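Local coordinates for protein transglutaminase-like enzymes, putative cysteine protease (Cytophaga hutchinsonii, PDB 3ISR) that probably acts as a cysteine protease of the transglutaminase-like superfamily, cleaving amide bonds through a cysteine nucleophile, at residues M12-H17 against T275-F280; G239-A244 against V268-L273. All coordinates share one frame; numbering follows the deposited sequence.

Contact 1: M12-H17 against T275-F280; sequences MKFKIH and TDFTPF
Met12 and Phe14 meet the ring of Phe277 in a purely apolar contact. Met12 is modelled as selenomethionine, and its terminal methyl does the touching. Met12 CE lies 3.5 Å from Phe277 CE1 and 3.6 Å from Phe277 CD1. The methyl therefore sits against one side bond of the ring, in an oblique approach. The chain of Met12 bends at both chi2 (-67°) and chi3 (-80°). These turns bring CE round to the ring, although the CB of Met12 is not aimed at residues 275-280.

The other apolar touch is between two aromatic rings. Phe14 CZ is 4.2 Å from Phe277 CE1. Phe277 CE1 arrives at the edge of the Phe14 ring, close to its plane. The two side chains cross at about a right angle. Phe277 holds its CG anti to the backbone N (chi1 -179°), which sends the ring out from the loop toward strand 12-24. No hydrogen bond joins the two segments, and the buried area is modest, 104 Å².

Phe277 also packs edge-to-face with Phe207 and touches Asn238. Thr278 O and Phe280 N are both hydrogen-bonded to the Asn238 side chain, which ties the loop down. Strand 12-24 runs between strands 78-96 and 261-272 in an antiparallel sheet, and the loop 275-280 follows the last of these.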
HETATM    1  N   MSE B  12      20.499 -24.163  31.098  1.00 21.27           N
HETATM    2  CA  MSE B  12      20.064 -25.002  29.990  1.00 21.33           C
HETATM    3  C   MSE B  12      21.209 -25.073  28.997  1.00 20.03           C
HETATM    4  O   MSE B  12      21.717 -24.045  28.572  1.00 19.79           O
HETATM    5  CB  MSE B  12      18.838 -24.380  29.309  1.00 22.22           C
HETATM    6  CG  MSE B  12      17.768 -23.895  30.266  1.00 25.25           C
HETATM    7 SE   MSE B  12      16.952 -25.432  31.176  1.00 34.06          SE
HETATM    8  CE  MSE B  12      15.725 -25.980  29.743  1.00 29.55           C
ATOM      9  N   LYS B  13      21.617 -26.283  28.634  1.00 18.93           N
ATOM     10  CA  LYS B  13      22.735 -26.465  27.704  1.00 17.91           C
ATOM     11  C   LYS B  13      22.255 -26.910  26.328  1.00 17.15           C
ATOM     12  O   LYS B  13      21.408 -27.796  26.215  1.00 17.16           O
ATOM     13  CB  LYS B  13      23.781 -27.449  28.270  1.00 17.87           C
ATOM     14  N   PHE B  14      22.797 -26.273  25.288  1.00 16.06           N
ATOM     15  CA  PHE B  14      22.464 -26.593  23.908  1.00 15.34           C
ATOM     16  C   PHE B  14      23.694 -26.698  23.019  1.00 14.64           C
ATOM     17  O   PHE B  14      24.716 -26.040  23.259  1.00 14.48           O
ATOM     18  CB  PHE B  14      21.529 -25.520  23.319  1.00 15.39           C
ATOM     19  CG  PHE B  14      20.232 -25.408  24.029  1.00 14.86           C
ATOM     20  CD1 PHE B  14      19.161 -26.213  23.666  1.00 15.43           C
ATOM     21  CD2 PHE B  14      20.081 -24.512  25.081  1.00 15.46           C
ATOM     22  CE1 PHE B  14      17.952 -26.118  24.340  1.00 17.71           C
ATOM     23  CE2 PHE B  14      18.885 -24.414  25.765  1.00 16.00           C
ATOM     24  CZ  PHE B  14      17.816 -25.217  25.393  1.00 17.29           C
ATOM     25  N   LYS B  15      23.576 -27.495  21.970  1.00 14.11           N
ATOM     26  CA  LYS B  15      24.549 -27.469  20.889  1.00 14.57           C
ATOM     27  C   LYS B  15      23.850 -26.823  19.710  1.00 14.63           C
ATOM     28  O   LYS B  15      22.742 -27.238  19.345  1.00 15.19           O
ATOM     29  CB  LYS B  15      25.020 -28.880  20.504  1.00 13.76           C
ATOM     30  N   ILE B  16      24.467 -25.803  19.126  1.00 14.29           N
ATOM     31  CA  ILE B  16      23.842 -25.107  17.990  1.00 14.41           C
ATOM     32  C   ILE B  16      24.746 -25.156  16.765  1.00 14.30           C
ATOM     33  O   ILE B  16      25.975 -25.181  16.884  1.00 14.03           O
ATOM     34  CB  ILE B  16      23.446 -23.639  18.317  1.00 13.99           C
ATOM     35  CG1 ILE B  16      24.667 -22.815  18.726  1.00 15.00           C
ATOM     36  CG2 ILE B  16      22.324 -23.600  19.364  1.00 13.96           C
ATOM     37  CD1 ILE B  16      24.352 -21.316  18.973  1.00 14.42           C
ATOM     38  N   HIS B  17      24.121 -25.194  15.596  1.00 14.12           N
ATOM     39  CA  HIS B  17      24.857 -25.191  14.339  1.00 13.93           C
ATOM     40  C   HIS B  17      24.041 -24.552  13.231  1.00 13.58           C
ATOM     41  O   HIS B  17      22.839 -24.800  13.109  1.00 12.79           O
ATOM     42  CB  HIS B  17      25.239 -26.613  13.909  1.00 14.06           C
ATOM     43  CG  HIS B  17      25.933 -26.665  12.578  1.00 15.92           C
ATOM     44  ND1 HIS B  17      25.272 -26.957  11.405  1.00 17.54           N
ATOM     45  CD2 HIS B  17      27.225 -26.438  12.235  1.00 16.26           C
ATOM     46  CE1 HIS B  17      26.131 -26.926  10.399  1.00 18.25           C
ATOM     47  NE2 HIS B  17      27.322 -26.608  10.874  1.00 18.16           N
ATOM     48  N   THR B 275      19.688 -33.753  30.519  1.00 23.29           N
ATOM     49  CA  THR B 275      19.050 -35.051  30.727  1.00 23.16           C
ATOM     50  C   THR B 275      17.518 -34.978  30.563  1.00 22.94           C
ATOM     51  O   THR B 275      16.953 -35.675  29.707  1.00 23.49           O
ATOM     52  CB  THR B 275      19.468 -35.727  32.071  1.00 23.09           C
ATOM     53  OG1 THR B 275      19.471 -34.764  33.134  1.00 23.04           O
ATOM     54  CG2 THR B 275      20.852 -36.330  31.948  1.00 22.92           C
ATOM     55  N   ASP B 276      16.862 -34.116  31.344  1.00 21.92           N
ATOM     56  CA  ASP B 276      15.398 -34.056  31.372  1.00 20.69           C
ATOM     57  C   ASP B 276      14.852 -32.678  30.971  1.00 20.21           C
ATOM     58  O   ASP B 276      14.365 -31.910  31.825  1.00 19.94           O
ATOM     59  CB  ASP B 276      14.865 -34.485  32.749  1.00 20.89           C
ATOM     60  N   PHE B 277      14.934 -32.377  29.670  1.00 18.67           N
ATOM     61  CA  PHE B 277      14.347 -31.150  29.122  1.00 18.08           C
ATOM     62  C   PHE B 277      12.825 -31.233  29.136  1.00 17.63           C
ATOM     63  O   PHE B 277      12.241 -32.092  28.467  1.00 17.44           O
ATOM     64  CB  PHE B 277      14.833 -30.872  27.689  1.00 17.36           C
ATOM     65  CG  PHE B 277      14.255 -29.604  27.097  1.00 16.66           C
ATOM     66  CD1 PHE B 277      14.920 -28.390  27.249  1.00 15.89           C
ATOM     67  CD2 PHE B 277      13.036 -29.624  26.413  1.00 14.42           C
ATOM     68  CE1 PHE B 277      14.381 -27.205  26.719  1.00 15.32           C
ATOM     69  CE2 PHE B 277      12.485 -28.440  25.885  1.00 15.15           C
ATOM     70  CZ  PHE B 277      13.161 -27.239  26.042  1.00 14.74           C
ATOM     71  N   THR B 278      12.180 -30.347  29.894  1.00 17.03           N
ATOM     72  CA  THR B 278      10.719 -30.320  29.897  1.00 16.80           C
ATOM     73  C   THR B 278      10.197 -28.998  29.275  1.00 16.27           C
ATOM     74  O   THR B 278      10.488 -27.919  29.793  1.00 16.49           O
ATOM     75  CB  THR B 278      10.100 -30.642  31.297  1.00 17.23           C
ATOM     76  OG1 THR B 278       9.638 -29.449  31.927  1.00 18.41           O
ATOM     77  CG2 THR B 278      11.093 -31.371  32.221  1.00 16.44           C
ATOM     78  N   PRO B 279       9.448 -29.096  28.155  1.00 15.50           N
ATOM     79  CA  PRO B 279       9.028 -27.920  27.373  1.00 15.21           C
ATOM     80  C   PRO B 279       8.107 -26.990  28.142  1.00 14.96           C
ATOM     81  O   PRO B 279       7.210 -27.447  28.859  1.00 14.57           O
ATOM     82  CB  PRO B 279       8.298 -28.524  26.162  1.00 14.67           C
ATOM     83  CG  PRO B 279       7.971 -29.930  26.555  1.00 15.98           C
ATOM     84  CD  PRO B 279       9.018 -30.360  27.524  1.00 15.53           C
ATOM     85  N   PHE B 280       8.343 -25.690  27.996  1.00 14.49           N
ATOM     86  CA  PHE B 280       7.498 -24.682  28.616  1.00 14.73           C
ATOM     87  C   PHE B 280       6.594 -24.079  27.548  1.00 15.33           C
ATOM     88  O   PHE B 280       7.077 -23.621  26.512  1.00 14.51           O
ATOM     89  CB  PHE B 280       8.351 -23.577  29.246  1.00 14.13           C
ATOM     90  CG  PHE B 280       7.544 -22.518  29.931  1.00 14.55           C
ATOM     91  CD1 PHE B 280       7.361 -22.550  31.307  1.00 14.46           C
ATOM     92  CD2 PHE B 280       6.953 -21.491  29.195  1.00 14.36           C
ATOM     93  CE1 PHE B 280       6.604 -21.576  31.934  1.00 14.86           C
ATOM     94  CE2 PHE B 280       6.197 -20.514  29.813  1.00 13.59           C
ATOM     95  CZ  PHE B 280       6.023 -20.545  31.181  1.00 14.27           C
TER

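Contact 2: G239-A244 against V268-L273; sequences GLVKIA and VECASL
The peptide group after Gly239 is the flat group that meets Cys270. Its carbonyl points at the thiol, with Gly239 O 4.1 Å from Cys270 SG and a C-O-SG angle of about 162°. The approach is thus from the oxygen end of the peptide, not over a face. A second flat group, the ring of Phe14, borders the contact. Val241 CG2 lies above one face of that ring, 3.6 Å from Phe14 CD2. Cys270 SG lies on the same side of the ring, but obliquely, near Phe14 CD1.

Across the segments, Val241 CG2 is 4.2 Å from Cys270 SG. Both residues direct their CB toward the other strand. Val241 has CG1 anti to its N (chi1 176°), which leaves CG2 as the methyl that reaches the sulfur. Cys270 SG stands anti to the backbone N (chi1 -176°), which carries the sulfur out toward Gly239 and Val241.

The backbones stay well apart. The CA atoms of Val241 and Cys270 are 8.3 Å from each other, and those of Gly239 and Ser272 are 7.8 Å apart. The two strands are not partners in one sheet. Strand 240-246 is an edge strand of a sheet within this chain, beside 199-206, where Ile243 and Ala244 face Thr203 in a classic beta bulge. Strand 261-272 pairs with 12-24 in a different sheet.

No hydrogen bond crosses between the segments, and the area buried is small, 69 Å². Packing of a thiol against a methyl and a carbonyl adds to the joint between the sheets, to which Phe14 and Val88 also contribute through Val241. The catalytic cysteine of transglutaminase-like enzymes usually starts a helix. Cys270 lies on a strand, and its contacts here are consistent with plain packing.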
ATOM      1  N   GLY B 239      13.274 -23.552  24.862  1.00 14.51           N
ATOM      2  CA  GLY B 239      14.243 -24.160  23.945  1.00 14.72           C
ATOM      3  C   GLY B 239      14.988 -23.186  23.035  1.00 15.56           C
ATOM      4  O   GLY B 239      15.711 -23.612  22.137  1.00 15.74           O
ATOM      5  N   LEU B 240      14.832 -21.882  23.279  1.00 14.72           N
ATOM      6  CA  LEU B 240      15.446 -20.853  22.429  1.00 15.53           C
ATOM      7  C   LEU B 240      16.837 -20.422  22.853  1.00 15.41           C
ATOM      8  O   LEU B 240      17.105 -20.190  24.031  1.00 16.59           O
ATOM      9  CB  LEU B 240      14.548 -19.614  22.353  1.00 14.47           C
ATOM     10  CG  LEU B 240      13.215 -19.800  21.635  1.00 15.93           C
ATOM     11  CD1 LEU B 240      12.250 -18.649  22.002  1.00 13.14           C
ATOM     12  CD2 LEU B 240      13.405 -19.871  20.124  1.00 16.85           C
ATOM     13  N   VAL B 241      17.722 -20.305  21.875  1.00 15.17           N
ATOM     14  CA  VAL B 241      19.044 -19.737  22.103  1.00 14.61           C
ATOM     15  C   VAL B 241      19.124 -18.443  21.316  1.00 14.03           C
ATOM     16  O   VAL B 241      18.967 -18.453  20.084  1.00 13.52           O
ATOM     17  CB  VAL B 241      20.147 -20.721  21.677  1.00 14.98           C
ATOM     18  CG1 VAL B 241      21.516 -20.086  21.817  1.00 16.29           C
ATOM     19  CG2 VAL B 241      20.049 -22.001  22.522  1.00 14.26           C
ATOM     20  N   LYS B 242      19.373 -17.339  22.019  1.00 13.26           N
ATOM     21  CA  LYS B 242      19.262 -16.009  21.432  1.00 13.21           C
ATOM     22  C   LYS B 242      20.398 -15.674  20.491  1.00 13.08           C
ATOM     23  O   LYS B 242      21.572 -15.814  20.833  1.00 13.74           O
ATOM     24  CB  LYS B 242      19.212 -14.929  22.522  1.00 13.07           C
ATOM     25  CG  LYS B 242      19.019 -13.511  21.945  1.00 14.37           C
ATOM     26  CD  LYS B 242      19.177 -12.434  23.028  1.00 16.94           C
ATOM     27  CE  LYS B 242      17.979 -12.402  23.967  1.00 19.47           C
ATOM     28  NZ  LYS B 242      18.070 -11.350  25.042  1.00 19.73           N
ATOM     29  N   ILE B 243      20.031 -15.177  19.324  1.00 12.24           N
ATOM     30  CA  ILE B 243      20.990 -14.612  18.398  1.00 12.18           C
ATOM     31  C   ILE B 243      20.958 -13.104  18.502  1.00 11.94           C
ATOM     32  O   ILE B 243      21.988 -12.483  18.785  1.00 12.24           O
ATOM     33  CB  ILE B 243      20.696 -15.057  16.954  1.00 12.21           C
ATOM     34  CG1 ILE B 243      21.020 -16.538  16.817  1.00 12.31           C
ATOM     35  CG2 ILE B 243      21.501 -14.221  15.933  1.00 11.32           C
ATOM     36  CD1 ILE B 243      20.330 -17.180  15.610  1.00 17.04           C
ATOM     37  N   ALA B 244      19.791 -12.501  18.253  1.00 11.76           N
ATOM     38  CA  ALA B 244      19.678 -11.055  18.371  1.00 12.04           C
ATOM     39  C   ALA B 244      18.326 -10.589  18.868  1.00 12.58           C
ATOM     40  O   ALA B 244      17.335 -11.328  18.824  1.00 13.39           O
ATOM     41  CB  ALA B 244      19.982 -10.385  17.018  1.00 12.53           C
ATOM     42  N   VAL B 268      20.171 -25.520   9.715  1.00 15.24           N
ATOM     43  CA  VAL B 268      20.175 -24.954  11.065  1.00 14.85           C
ATOM     44  C   VAL B 268      19.737 -26.052  12.049  1.00 15.42           C
ATOM     45  O   VAL B 268      18.791 -26.808  11.771  1.00 15.29           O
ATOM     46  CB  VAL B 268      19.258 -23.719  11.155  1.00 14.83           C
ATOM     47  CG1 VAL B 268      19.391 -23.020  12.522  1.00 13.95           C
ATOM     48  CG2 VAL B 268      19.588 -22.737  10.041  1.00 14.24           C
ATOM     49  N   GLU B 269      20.451 -26.165  13.169  1.00 15.26           N
ATOM     50  CA  GLU B 269      20.142 -27.175  14.183  1.00 15.30           C
ATOM     51  C   GLU B 269      20.372 -26.667  15.605  1.00 15.35           C
ATOM     52  O   GLU B 269      21.293 -25.884  15.864  1.00 14.60           O
ATOM     53  CB  GLU B 269      20.948 -28.463  13.943  1.00 15.03           C
ATOM     54  N   CYS B 270      19.511 -27.127  16.512  1.00 15.66           N
ATOM     55  CA  CYS B 270      19.640 -26.889  17.939  1.00 16.03           C
ATOM     56  C   CYS B 270      19.251 -28.168  18.689  1.00 16.46           C
ATOM     57  O   CYS B 270      18.170 -28.715  18.474  1.00 15.93           O
ATOM     58  CB  CYS B 270      18.732 -25.733  18.371  1.00 15.77           C
ATOM     59  SG  CYS B 270      18.900 -25.285  20.112  1.00 15.99           S
ATOM     60  N   ALA B 271      20.138 -28.643  19.556  1.00 17.24           N
ATOM     61  CA  ALA B 271      19.849 -29.818  20.379  1.00 18.20           C
ATOM     62  C   ALA B 271      20.192 -29.543  21.834  1.00 18.87           C
ATOM     63  O   ALA B 271      21.239 -28.956  22.136  1.00 18.63           O
ATOM     64  CB  ALA B 271      20.605 -31.047  19.866  1.00 18.15           C
ATOM     65  N   SER B 272      19.292 -29.961  22.726  1.00 20.07           N
ATOM     66  CA  SER B 272      19.517 -29.880  24.169  1.00 20.62           C
ATOM     67  C   SER B 272      20.525 -30.923  24.621  1.00 21.26           C
ATOM     68  O   SER B 272      20.465 -32.081  24.206  1.00 21.42           O
ATOM     69  CB  SER B 272      18.207 -30.077  24.933  1.00 20.81           C
ATOM     70  OG  SER B 272      18.452 -30.159  26.325  1.00 20.48           O
ATOM     71  N   LEU B 273      21.454 -30.506  25.473  1.00 21.92           N
ATOM     72  CA  LEU B 273      22.430 -31.427  26.049  1.00 22.55           C
ATOM     73  C   LEU B 273      21.992 -31.915  27.436  1.00 22.90           C
ATOM     74  O   LEU B 273      22.716 -32.663  28.095  1.00 23.11           O
ATOM     75  CB  LEU B 273      23.815 -30.774  26.116  1.00 22.51           C
ATOM     76  CG  LEU B 273      24.517 -30.334  24.823  1.00 23.04           C
ATOM     77  CD1 LEU B 273      25.805 -29.609  25.175  1.00 23.30           C
ATOM     78  CD2 LEU B 273      24.808 -31.508  23.878  1.00 23.20           C
TER

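Overall arrangement
Segment 12-17, at the start of strand 12-24, is the first to enter a contact. The chain then runs through the rest of the fold, including its helices, before 239-244 enters contact 2. After only 23 further residues, segment 268-273 closes contact 2. The chain continues into 275-280, which returns to 12-17 and closes contact 1 over 257 intervening residues. Contact 2 thus lies wholly within the longer loop. The two centres are about 8 Å apart. Strands 12-24 and 261-272 are neighbours in one antiparallel sheet, with a probable hydrogen bond between Lys15 N and Ala271 O, 2.8 Å. Contact 1 ties this sheet to the late loop. Contact 2 ties it to the sheet containing strand 240-246.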